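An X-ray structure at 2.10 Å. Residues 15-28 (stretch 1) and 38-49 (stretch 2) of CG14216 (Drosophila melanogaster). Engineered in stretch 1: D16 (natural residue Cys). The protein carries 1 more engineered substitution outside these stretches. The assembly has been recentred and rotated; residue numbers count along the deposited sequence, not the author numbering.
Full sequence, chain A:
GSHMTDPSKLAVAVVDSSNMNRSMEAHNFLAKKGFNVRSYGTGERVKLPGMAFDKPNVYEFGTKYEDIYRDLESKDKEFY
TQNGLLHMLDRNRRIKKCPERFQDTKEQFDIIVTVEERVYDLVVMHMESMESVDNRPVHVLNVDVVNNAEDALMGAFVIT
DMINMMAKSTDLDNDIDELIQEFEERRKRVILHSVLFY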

# COMPACT_ATOMS: atom_id res chain seq x y z
N VAL A 15 -0.75 -1.55 -1.84
CA VAL A 15 0.25 -2.59 -1.97
C VAL A 15 1.59 -2.01 -2.42
O VAL A 15 1.66 -1.20 -3.36
CB VAL A 15 -0.22 -3.66 -2.98
CG1 VAL A 15 0.74 -4.83 -3.01
CG2 VAL A 15 -1.64 -4.12 -2.64
N ASP A 16 2.66 -2.41 -1.73
CA ASP A 16 4.01 -2.02 -2.11
C ASP A 16 4.86 -3.29 -2.14
O ASP A 16 4.35 -4.37 -2.44
CB ASP A 16 4.57 -1.00 -1.11
CG ASP A 16 4.57 -1.51 0.31
OD1 ASP A 16 4.40 -2.73 0.50
OD2 ASP A 16 4.73 -0.70 1.25
N SER A 17 6.14 -3.18 -1.82
CA SER A 17 7.01 -4.35 -1.84
C SER A 17 7.10 -5.06 -0.48
O SER A 17 6.82 -6.26 -0.39
CB SER A 17 8.41 -3.97 -2.32
OG SER A 17 9.19 -5.14 -2.53
N SER A 18 7.49 -4.34 0.56
CA SER A 18 7.76 -4.97 1.85
C SER A 18 6.67 -4.72 2.89
O SER A 18 6.76 -5.20 4.02
CB SER A 18 9.10 -4.48 2.40
OG SER A 18 10.17 -4.88 1.56
N ASN A 19 5.64 -3.97 2.50
CA ASN A 19 4.54 -3.60 3.39
C ASN A 19 5.10 -2.90 4.63
O ASN A 19 4.69 -3.20 5.76
CB ASN A 19 3.72 -4.83 3.78
CG ASN A 19 2.44 -4.48 4.52
OD1 ASN A 19 1.81 -3.45 4.28
ND2 ASN A 19 2.06 -5.35 5.41
N MET A 20 6.02 -1.97 4.40
CA MET A 20 6.76 -1.29 5.47
C MET A 20 6.57 0.22 5.43
O MET A 20 6.19 0.83 6.42
CB MET A 20 8.25 -1.59 5.36
CG MET A 20 8.71 -2.75 6.21
SD MET A 20 8.61 -2.40 7.98
CE MET A 20 8.75 -4.06 8.62
N ASN A 21 6.87 0.82 4.28
CA ASN A 21 6.88 2.28 4.17
C ASN A 21 5.66 2.82 3.44
O ASN A 21 4.72 3.31 4.06
CB ASN A 21 8.16 2.74 3.47
CG ASN A 21 8.24 4.25 3.35
OD1 ASN A 21 7.75 4.99 4.21
ND2 ASN A 21 8.88 4.72 2.29
N ARG A 22 5.68 2.72 2.12
CA ARG A 22 4.68 3.39 1.28
C ARG A 22 3.25 2.92 1.53
O ARG A 22 2.33 3.74 1.64
CB ARG A 22 5.05 3.22 -0.20
CG ARG A 22 6.29 4.01 -0.62
CD ARG A 22 6.84 3.54 -1.98
NE ARG A 22 7.29 2.15 -1.93
CZ ARG A 22 7.70 1.44 -2.98
NH1 ARG A 22 7.71 1.99 -4.19
NH2 ARG A 22 8.10 0.19 -2.83
N SER A 23 3.04 1.61 1.61
CA SER A 23 1.69 1.08 1.80
C SER A 23 1.16 1.41 3.19
O SER A 23 -0.04 1.58 3.38
CB SER A 23 1.65 -0.44 1.60
OG SER A 23 2.27 -1.12 2.68
N MET A 24 2.04 1.51 4.17
CA MET A 24 1.63 1.75 5.55
C MET A 24 1.31 3.22 5.80
O MET A 24 0.42 3.54 6.57
CB MET A 24 2.70 1.25 6.51
CG MET A 24 2.83 -0.27 6.50
SD MET A 24 1.26 -1.07 6.89
CE MET A 24 1.30 -1.00 8.68
N GLU A 25 2.04 4.10 5.14
CA GLU A 25 1.74 5.52 5.19
C GLU A 25 0.35 5.75 4.58
O GLU A 25 -0.48 6.47 5.15
CB GLU A 25 2.79 6.30 4.40
CG GLU A 25 2.82 7.78 4.69
CD GLU A 25 3.35 8.09 6.07
OE1 GLU A 25 2.58 8.62 6.88
OE2 GLU A 25 4.53 7.78 6.35
N ALA A 26 0.09 5.11 3.44
CA ALA A 26 -1.21 5.21 2.79
C ALA A 26 -2.29 4.54 3.64
O ALA A 26 -3.42 5.02 3.71
CB ALA A 26 -1.17 4.57 1.40
N HIS A 27 -1.94 3.42 4.27
CA HIS A 27 -2.89 2.70 5.11
C HIS A 27 -3.38 3.65 6.19
O HIS A 27 -4.59 3.80 6.39
CB HIS A 27 -2.22 1.48 5.76
CG HIS A 27 -3.18 0.57 6.48
ND1 HIS A 27 -3.07 -0.80 6.45
CD2 HIS A 27 -4.26 0.85 7.26
CE1 HIS A 27 -4.05 -1.34 7.17
NE2 HIS A 27 -4.78 -0.36 7.67
N ASN A 28 -2.44 4.28 6.87
CA ASN A 28 -2.75 5.14 8.00
C ASN A 28 -3.63 6.31 7.60
O ASN A 28 -4.63 6.61 8.26
CB ASN A 28 -1.46 5.65 8.64
CG ASN A 28 -1.71 6.55 9.82
OD1 ASN A 28 -1.91 6.08 10.94
ND2 ASN A 28 -1.73 7.84 9.58
N ARG A 38 -6.84 -2.15 3.69
CA ARG A 38 -5.86 -3.15 4.11
C ARG A 38 -4.61 -2.94 3.28
O ARG A 38 -4.67 -2.35 2.21
CB ARG A 38 -6.40 -4.57 3.91
CG ARG A 38 -7.61 -4.91 4.77
CD ARG A 38 -7.99 -6.37 4.65
NE ARG A 38 -9.00 -6.76 5.64
CZ ARG A 38 -10.31 -6.56 5.49
NH1 ARG A 38 -10.79 -5.97 4.40
NH2 ARG A 38 -11.14 -6.95 6.45
N SER A 39 -3.46 -3.41 3.77
CA SER A 39 -2.20 -3.19 3.07
C SER A 39 -1.39 -4.47 2.95
O SER A 39 -1.48 -5.36 3.79
CB SER A 39 -1.37 -2.12 3.78
OG SER A 39 -1.11 -2.48 5.12
N TYR A 40 -0.57 -4.54 1.90
CA TYR A 40 0.25 -5.71 1.63
C TYR A 40 1.54 -5.32 0.90
O TYR A 40 1.67 -4.21 0.39
CB TYR A 40 -0.53 -6.71 0.77
CG TYR A 40 -1.87 -7.07 1.35
CD1 TYR A 40 -2.00 -8.11 2.26
CD2 TYR A 40 -3.01 -6.38 0.99
CE1 TYR A 40 -3.23 -8.45 2.80
CE2 TYR A 40 -4.25 -6.70 1.51
CZ TYR A 40 -4.35 -7.74 2.42
OH TYR A 40 -5.57 -8.07 2.95
N GLY A 41 2.49 -6.26 0.86
CA GLY A 41 3.69 -6.12 0.05
C GLY A 41 3.69 -7.27 -0.94
O GLY A 41 2.96 -8.23 -0.77
N THR A 42 4.52 -7.18 -1.98
CA THR A 42 4.55 -8.22 -3.02
C THR A 42 5.89 -8.96 -3.06
O THR A 42 6.01 -9.98 -3.73
CB THR A 42 4.26 -7.63 -4.41
OG1 THR A 42 5.14 -6.52 -4.65
CG2 THR A 42 2.82 -7.16 -4.52
N GLY A 43 6.88 -8.44 -2.36
CA GLY A 43 8.19 -9.07 -2.32
C GLY A 43 8.15 -10.47 -1.73
O GLY A 43 7.17 -10.87 -1.11
N GLU A 44 9.22 -11.22 -1.93
CA GLU A 44 9.34 -12.54 -1.34
C GLU A 44 9.59 -12.40 0.16
O GLU A 44 9.16 -13.23 0.95
CB GLU A 44 10.48 -13.32 -2.00
CG GLU A 44 10.20 -13.72 -3.44
CD GLU A 44 11.38 -14.40 -4.11
OE1 GLU A 44 12.52 -14.26 -3.61
OE2 GLU A 44 11.16 -15.08 -5.14
N ARG A 45 10.27 -11.32 0.53
CA ARG A 45 10.59 -11.06 1.93
C ARG A 45 10.54 -9.57 2.25
O ARG A 45 10.62 -8.72 1.36
CB ARG A 45 11.99 -11.60 2.25
CG ARG A 45 12.13 -13.10 2.05
CD ARG A 45 13.58 -13.54 2.16
NE ARG A 45 13.74 -14.97 1.92
CZ ARG A 45 14.90 -15.61 1.92
NH1 ARG A 45 16.03 -14.94 2.14
NH2 ARG A 45 14.95 -16.91 1.69
N VAL A 46 10.40 -9.27 3.53
CA VAL A 46 10.44 -7.89 4.01
C VAL A 46 11.89 -7.41 4.06
O VAL A 46 12.75 -8.07 4.63
CB VAL A 46 9.83 -7.78 5.42
CG1 VAL A 46 9.88 -6.34 5.92
CG2 VAL A 46 8.40 -8.31 5.41
N LYS A 47 12.15 -6.25 3.47
CA LYS A 47 13.51 -5.74 3.35
C LYS A 47 13.63 -4.29 3.79
O LYS A 47 13.05 -3.40 3.17
CB LYS A 47 14.00 -5.87 1.90
CG LYS A 47 14.17 -7.31 1.42
CD LYS A 47 14.89 -7.35 0.08
CE LYS A 47 15.29 -8.76 -0.32
NZ LYS A 47 14.12 -9.66 -0.55
N LEU A 48 14.39 -4.05 4.85
CA LEU A 48 14.68 -2.70 5.32
C LEU A 48 16.15 -2.39 5.09
O LEU A 48 16.99 -3.29 5.10
CB LEU A 48 14.36 -2.55 6.80
CG LEU A 48 12.88 -2.53 7.19
CD1 LEU A 48 12.22 -3.86 6.88
CD2 LEU A 48 12.72 -2.20 8.66
N PRO A 49 16.48 -1.11 4.89
CA PRO A 49 17.87 -0.71 4.68
C PRO A 49 18.70 -0.95 5.95
O PRO A 49 18.14 -1.01 7.04
CB PRO A 49 17.77 0.78 4.38
CG PRO A 49 16.51 1.22 5.04
CD PRO A 49 15.57 0.05 4.93
O HOH W 1 7.80 -6.56 -4.95
O HOH W 2 10.73 -6.78 -0.55

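The apolar part of this contact lies in two patches, within an interface that buries 717 Å² between the two stretches, both sides summed. In one, M20 points toward stretch 2 and lies against V46 and L48, all three of them buried: M20 CE is 3.7 Å from CG1 of V46, and M20 CG is 3.7 Å from CD1 of L48. Methionine's unbranched, flexible chain suits a place where one residue must meet two branched neighbours. In the other, V15 and Y40 pair in a parallel bridge and put their side chains on the same face of the sheet. V15 CG1 approaches CG2 of T42 at 3.5 Å, while V15 CG2 lies at the edge of the Y40 ring. Beta-branched valine is at home in such an extended, buried strand.

The backbone ties the strands together. D16 N donates to Y40 O (3.0 Å), and T42 N donates weakly to D16 O (2.9 Å). Beyond the strand, G43 N donates to S17 O at 2.9 Å. G41 suits this closeness because it lacks a side chain: a modelled CB on G41 would sit 2.3 Å from S17 O, whereas CA of G41 packs against that oxygen of S17 at 3.2 Å.

D16, an engineered residue replacing cysteine, turns its carboxylate to its own loop and helix start. D16 OD1 accepts from N19 N (2.7 Å) and D16 OD2 from S23 N (2.9 Å).

Helix 22-28 runs nearly antiparallel to strand 38-41, and H27 reaches from it toward the strand. H27 ND1 hydrogen-bonds to OG of S39 at 2.9 Å, with that hydroxyl near the ring plane, where the nitrogen lone pair or proton lies. SD of M24 also comes within 3.3 Å of S39 OG.

At the other polar margin, S18 OG accepts from K47 N (3.1 Å). One water joins the hydroxyls of S17 and S18 to R45 O; another links S17 OG to T42 OG1.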